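Local coordinates for protein putative branched-chain amino acid ABC transporter (Rhodospirillum rubrum ATCC 11170, PDB 3HUT) that probably serves as the extracellular solute-binding receptor of an ABC transporter, capturing branched-chain amino acids or related ligands for uptake, at residues N130-V144 against F159-N173. Residues are numbered along the deposited sequence; the frame is centred on the assembly and turned at random.
Sequences NAAWMIGDGFTSVAV and FRKAFELRGGAVVVN
Strands 141-144 and 169-173 pair in parallel through T140 O to A169 N (2.7 Å) and V142 N to A169 O, then, past a beta bulge that shifts the register by one, through V144 N to V172 O; helices 130-136 and 159-165 pack at -37° with axes 8.4 Å apart. That closeness depends on small residues: A131 CB meets A162 CB at 3.5 Å, and CE1 of F159 reaches A131 CA. F163 fills the angle between helix 130-136 and strand 141-144. With CG anti to the backbone N (chi1 -163°), it carries its ring toward 130-144, where V142 CG1 sits over one face in a CH-pi contact, 4.0 Å from the centroid, and I135 CD1 approaches CE1 obliquely at 3.4 Å. G168 suits its place because any CB would collide with this ring. Replacing F163 with an alanine would probably open a gap between I135 and V142, taking from I135 its aromatic neighbour and from V142 the ring face under CG1. Deeper in, F159 takes V142 CG1 at its ring edge and V144 CG2 against CE2 (3.6 Å), while the selenium of M134 lies obliquely by CZ in a Met-aromatic contact. The aliphatic part of R166 crosses I135, and its NH1 donates a hydrogen bond to A162 O (3.1 Å), which lies in the guanidinium plane; R166 N reaches that oxygen from the opposite face of the carbonyl. G138 and G167 close the helices with Schellman motifs at positive phi, where a CB would jam against the preceding carbonyl O. In this beta-alpha-beta unit of a periplasmic-binding-protein lobe, helix 126-136 packs beside crossover helix 150-165, and strand 197-201 flanks strand 141-147, its Y199 stacking on F159.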
loop_
_atom_site.group_PDB
_atom_site.type_symbol
_atom_site.label_atom_id
_atom_site.label_comp_id
_atom_site.label_asym_id
_atom_site.label_seq_id
_atom_site.Cartn_x
_atom_site.Cartn_y
_atom_site.Cartn_z
ATOM N N ASN A 130 -9.541 3.389 10.260
ATOM C CA ASN A 130 -9.409 4.581 11.081
ATOM C C ASN A 130 -10.693 4.974 11.788
ATOM O O ASN A 130 -10.657 5.567 12.870
ATOM C CB ASN A 130 -8.872 5.733 10.235
ATOM C CG ASN A 130 -7.470 5.464 9.744
ATOM O OD1 ASN A 130 -6.735 4.690 10.363
ATOM N ND2 ASN A 130 -7.083 6.094 8.637
ATOM N N ALA A 131 -11.833 4.647 11.195
ATOM C CA ALA A 131 -13.091 4.972 11.859
ATOM C C ALA A 131 -13.175 4.099 13.113
ATOM O O ALA A 131 -13.516 4.582 14.193
ATOM C CB ALA A 131 -14.270 4.701 10.934
ATOM N N ALA A 132 -12.844 2.819 12.973
ATOM C CA ALA A 132 -12.878 1.894 14.108
ATOM C C ALA A 132 -11.894 2.338 15.190
ATOM O O ALA A 132 -12.171 2.226 16.384
ATOM C CB ALA A 132 -12.542 0.469 13.646
ATOM N N TRP A 133 -10.744 2.846 14.761
ATOM C CA TRP A 133 -9.711 3.314 15.677
ATOM C C TRP A 133 -10.234 4.495 16.510
ATOM O O TRP A 133 -10.111 4.514 17.738
ATOM C CB TRP A 133 -8.478 3.730 14.863
ATOM C CG TRP A 133 -7.297 4.245 15.654
ATOM C CD1 TRP A 133 -7.145 4.260 17.014
ATOM C CD2 TRP A 133 -6.102 4.818 15.112
ATOM N NE1 TRP A 133 -5.927 4.812 17.349
ATOM C CE2 TRP A 133 -5.267 5.161 16.200
ATOM C CE3 TRP A 133 -5.653 5.074 13.808
ATOM C CZ2 TRP A 133 -4.009 5.753 16.024
ATOM C CZ3 TRP A 133 -4.398 5.662 13.635
ATOM C CH2 TRP A 133 -3.594 5.991 14.737
HETATM N N MSE A 134 -10.834 5.472 15.845
HETATM C CA MSE A 134 -11.361 6.629 16.554
HETATM C C MSE A 134 -12.525 6.278 17.481
HETATM O O MSE A 134 -12.657 6.848 18.565
HETATM C CB MSE A 134 -11.752 7.713 15.551
HETATM C CG MSE A 134 -10.536 8.325 14.875
HETATM SE SE MSE A 134 -10.927 9.692 13.578
HETATM C CE MSE A 134 -11.272 11.162 14.778
ATOM N N ILE A 135 -13.365 5.340 17.062
ATOM C CA ILE A 135 -14.486 4.905 17.894
ATOM C C ILE A 135 -13.877 4.229 19.117
ATOM O O ILE A 135 -14.316 4.441 20.251
ATOM C CB ILE A 135 -15.375 3.879 17.148
ATOM C CG1 ILE A 135 -16.122 4.560 15.997
ATOM C CG2 ILE A 135 -16.344 3.211 18.127
ATOM C CD1 ILE A 135 -17.223 5.544 16.439
ATOM N N GLY A 136 -12.851 3.418 18.876
ATOM C CA GLY A 136 -12.180 2.715 19.954
ATOM C C GLY A 136 -11.539 3.666 20.946
ATOM O O GLY A 136 -11.407 3.339 22.127
ATOM N N ASP A 137 -11.135 4.843 20.470
ATOM C CA ASP A 137 -10.515 5.839 21.337
ATOM C C ASP A 137 -11.545 6.720 22.034
ATOM O O ASP A 137 -11.186 7.694 22.702
ATOM C CB ASP A 137 -9.524 6.704 20.547
ATOM C CG ASP A 137 -8.211 5.989 20.296
ATOM O OD1 ASP A 137 -8.066 4.848 20.780
ATOM O OD2 ASP A 137 -7.322 6.560 19.624
ATOM N N GLY A 138 -12.824 6.392 21.858
ATOM C CA GLY A 138 -13.877 7.133 22.532
ATOM C C GLY A 138 -14.595 8.265 21.821
ATOM O O GLY A 138 -15.467 8.900 22.412
ATOM N N PHE A 139 -14.253 8.518 20.565
ATOM C CA PHE A 139 -14.887 9.599 19.822
ATOM C C PHE A 139 -16.246 9.214 19.261
ATOM O O PHE A 139 -16.449 8.082 18.812
ATOM C CB PHE A 139 -13.963 10.058 18.694
ATOM C CG PHE A 139 -12.678 10.653 19.190
ATOM C CD1 PHE A 139 -12.673 11.902 19.805
ATOM C CD2 PHE A 139 -11.485 9.943 19.099
ATOM C CE1 PHE A 139 -11.495 12.437 20.325
ATOM C CE2 PHE A 139 -10.300 10.465 19.616
ATOM C CZ PHE A 139 -10.305 11.715 20.231
ATOM N N THR A 140 -17.174 10.166 19.298
ATOM C CA THR A 140 -18.522 9.946 18.791
ATOM C C THR A 140 -18.939 11.023 17.798
ATOM O O THR A 140 -19.971 10.897 17.145
ATOM C CB THR A 140 -19.547 9.897 19.937
ATOM O OG1 THR A 140 -19.406 11.062 20.756
ATOM C CG2 THR A 140 -19.327 8.661 20.783
ATOM N N SER A 141 -18.142 12.086 17.693
ATOM C CA SER A 141 -18.429 13.161 16.743
ATOM C C SER A 141 -17.101 13.636 16.170
ATOM O O SER A 141 -16.166 13.937 16.911
ATOM C CB SER A 141 -19.137 14.335 17.422
ATOM O OG SER A 141 -18.218 15.116 18.161
ATOM N N VAL A 142 -17.018 13.708 14.848
ATOM C CA VAL A 142 -15.778 14.125 14.215
ATOM C C VAL A 142 -16.006 15.039 13.018
ATOM O O VAL A 142 -17.111 15.128 12.474
ATOM C CB VAL A 142 -14.981 12.881 13.742
ATOM C CG1 VAL A 142 -15.745 12.181 12.624
ATOM C CG2 VAL A 142 -13.578 13.279 13.285
ATOM N N ALA A 143 -14.942 15.722 12.623
ATOM C CA ALA A 143 -14.971 16.598 11.468
ATOM C C ALA A 143 -14.123 15.867 10.436
ATOM O O ALA A 143 -13.038 15.378 10.757
ATOM C CB ALA A 143 -14.342 17.950 11.807
ATOM N N VAL A 144 -14.621 15.760 9.211
ATOM C CA VAL A 144 -13.860 15.091 8.171
ATOM C C VAL A 144 -13.473 16.104 7.106
ATOM O O VAL A 144 -14.328 16.797 6.554
ATOM C CB VAL A 144 -14.664 13.969 7.494
ATOM C CG1 VAL A 144 -13.832 13.351 6.368
ATOM C CG2 VAL A 144 -15.060 12.905 8.521
ATOM N N PHE A 159 -14.641 5.992 5.374
ATOM C CA PHE A 159 -14.450 6.375 6.770
ATOM C C PHE A 159 -15.775 6.839 7.366
ATOM O O PHE A 159 -16.182 6.370 8.426
ATOM C CB PHE A 159 -13.436 7.516 6.902
ATOM C CG PHE A 159 -13.370 8.108 8.293
ATOM C CD1 PHE A 159 -12.556 7.541 9.270
ATOM C CD2 PHE A 159 -14.171 9.199 8.638
ATOM C CE1 PHE A 159 -12.538 8.043 10.568
ATOM C CE2 PHE A 159 -14.163 9.712 9.937
ATOM C CZ PHE A 159 -13.346 9.131 10.906
ATOM N N ARG A 160 -16.438 7.774 6.692
ATOM C CA ARG A 160 -17.710 8.285 7.193
ATOM C C ARG A 160 -18.723 7.157 7.394
ATOM O O ARG A 160 -19.366 7.066 8.442
ATOM C CB ARG A 160 -18.277 9.346 6.242
ATOM C CG ARG A 160 -17.463 10.645 6.189
ATOM C CD ARG A 160 -18.215 11.738 5.434
ATOM N NE ARG A 160 -18.466 11.341 4.055
ATOM C CZ ARG A 160 -17.701 11.682 3.026
ATOM N NH1 ARG A 160 -16.632 12.448 3.214
ATOM N NH2 ARG A 160 -17.992 11.234 1.812
ATOM N N LYS A 161 -18.848 6.286 6.399
ATOM C CA LYS A 161 -19.790 5.177 6.489
ATOM C C LYS A 161 -19.483 4.277 7.686
ATOM O O LYS A 161 -20.384 3.893 8.428
ATOM C CB LYS A 161 -19.758 4.353 5.199
ATOM C CG LYS A 161 -20.855 3.309 5.110
ATOM C CD LYS A 161 -20.820 2.577 3.778
ATOM C CE LYS A 161 -21.956 1.570 3.678
ATOM N NZ LYS A 161 -21.959 0.858 2.371
ATOM N N ALA A 162 -18.208 3.948 7.872
ATOM C CA ALA A 162 -17.796 3.086 8.980
ATOM C C ALA A 162 -18.032 3.741 10.337
ATOM O O ALA A 162 -18.439 3.081 11.298
ATOM C CB ALA A 162 -16.324 2.717 8.836
ATOM N N PHE A 163 -17.767 5.040 10.415
ATOM C CA PHE A 163 -17.939 5.773 11.663
ATOM C C PHE A 163 -19.416 5.806 12.069
ATOM O O PHE A 163 -19.761 5.512 13.213
ATOM C CB PHE A 163 -17.400 7.198 11.495
ATOM C CG PHE A 163 -17.149 7.918 12.790
ATOM C CD1 PHE A 163 -16.147 7.492 13.660
ATOM C CD2 PHE A 163 -17.889 9.048 13.123
ATOM C CE1 PHE A 163 -15.887 8.185 14.845
ATOM C CE2 PHE A 163 -17.636 9.748 14.305
ATOM C CZ PHE A 163 -16.631 9.314 15.165
ATOM N N GLU A 164 -20.284 6.158 11.126
ATOM C CA GLU A 164 -21.718 6.229 11.394
ATOM C C GLU A 164 -22.295 4.841 11.688
ATOM O O GLU A 164 -23.252 4.707 12.449
ATOM C CB GLU A 164 -22.439 6.877 10.200
ATOM C CG GLU A 164 -21.921 8.277 9.865
ATOM C CD GLU A 164 -22.592 8.898 8.646
ATOM O OE1 GLU A 164 -23.008 8.144 7.742
ATOM O OE2 GLU A 164 -22.686 10.143 8.584
ATOM N N LEU A 165 -21.713 3.810 11.086
ATOM C CA LEU A 165 -22.174 2.444 11.320
ATOM C C LEU A 165 -21.936 2.086 12.782
ATOM O O LEU A 165 -22.681 1.305 13.367
ATOM C CB LEU A 165 -21.411 1.454 10.434
ATOM C CG LEU A 165 -21.686 -0.035 10.697
ATOM C CD1 LEU A 165 -23.150 -0.343 10.425
ATOM C CD2 LEU A 165 -20.788 -0.893 9.814
ATOM N N ARG A 166 -20.888 2.666 13.362
ATOM C CA ARG A 166 -20.536 2.415 14.751
ATOM C C ARG A 166 -21.182 3.402 15.722
ATOM O O ARG A 166 -20.835 3.438 16.898
ATOM C CB ARG A 166 -19.009 2.428 14.903
ATOM C CG ARG A 166 -18.351 1.280 14.153
ATOM C CD ARG A 166 -16.843 1.365 14.149
ATOM N NE ARG A 166 -16.241 0.126 13.655
ATOM C CZ ARG A 166 -16.343 -0.324 12.408
ATOM N NH1 ARG A 166 -17.025 0.357 11.497
ATOM N NH2 ARG A 166 -15.768 -1.469 12.072
ATOM N N GLY A 167 -22.117 4.206 15.221
ATOM C CA GLY A 167 -22.815 5.149 16.078
ATOM C C GLY A 167 -22.229 6.543 16.170
ATOM O O GLY A 167 -22.718 7.371 16.941
ATOM N N GLY A 168 -21.185 6.815 15.395
ATOM C CA GLY A 168 -20.577 8.132 15.435
ATOM C C GLY A 168 -21.247 9.091 14.475
ATOM O O GLY A 168 -21.950 8.673 13.554
ATOM N N ALA A 169 -21.038 10.383 14.689
ATOM C CA ALA A 169 -21.627 11.391 13.822
ATOM C C ALA A 169 -20.549 12.257 13.183
ATOM O O ALA A 169 -19.549 12.597 13.815
ATOM C CB ALA A 169 -22.598 12.268 14.614
ATOM N N VAL A 170 -20.762 12.595 11.917
ATOM C CA VAL A 170 -19.847 13.451 11.176
ATOM C C VAL A 170 -20.534 14.812 11.135
ATOM O O VAL A 170 -21.349 15.077 10.251
ATOM C CB VAL A 170 -19.640 12.941 9.736
ATOM C CG1 VAL A 170 -18.651 13.840 9.008
ATOM C CG2 VAL A 170 -19.139 11.503 9.761
ATOM N N VAL A 171 -20.209 15.664 12.100
ATOM C CA VAL A 171 -20.824 16.982 12.207
ATOM C C VAL A 171 -20.266 18.037 11.251
ATOM O O VAL A 171 -20.865 19.096 11.065
ATOM C CB VAL A 171 -20.733 17.496 13.654
ATOM C CG1 VAL A 171 -21.469 16.542 14.574
ATOM C CG2 VAL A 171 -19.275 17.620 14.075
ATOM N N VAL A 172 -19.114 17.742 10.659
ATOM C CA VAL A 172 -18.479 18.632 9.693
ATOM C C VAL A 172 -17.866 17.754 8.615
ATOM O O VAL A 172 -17.151 16.798 8.916
ATOM C CB VAL A 172 -17.367 19.502 10.335
ATOM C CG1 VAL A 172 -16.422 20.030 9.262
ATOM C CG2 VAL A 172 -17.987 20.675 11.072
ATOM N N ASN A 173 -18.168 18.069 7.360
ATOM C CA ASN A 173 -17.638 17.318 6.234
ATOM C C ASN A 173 -17.267 18.298 5.129
ATOM O O ASN A 173 -18.138 18.856 4.458
ATOM C CB ASN A 173 -18.675 16.315 5.719
ATOM C CG ASN A 173 -18.104 15.378 4.673
ATOM O OD1 ASN A 173 -17.110 14.691 4.918
ATOM N ND2 ASN A 173 -18.727 15.346 3.501
#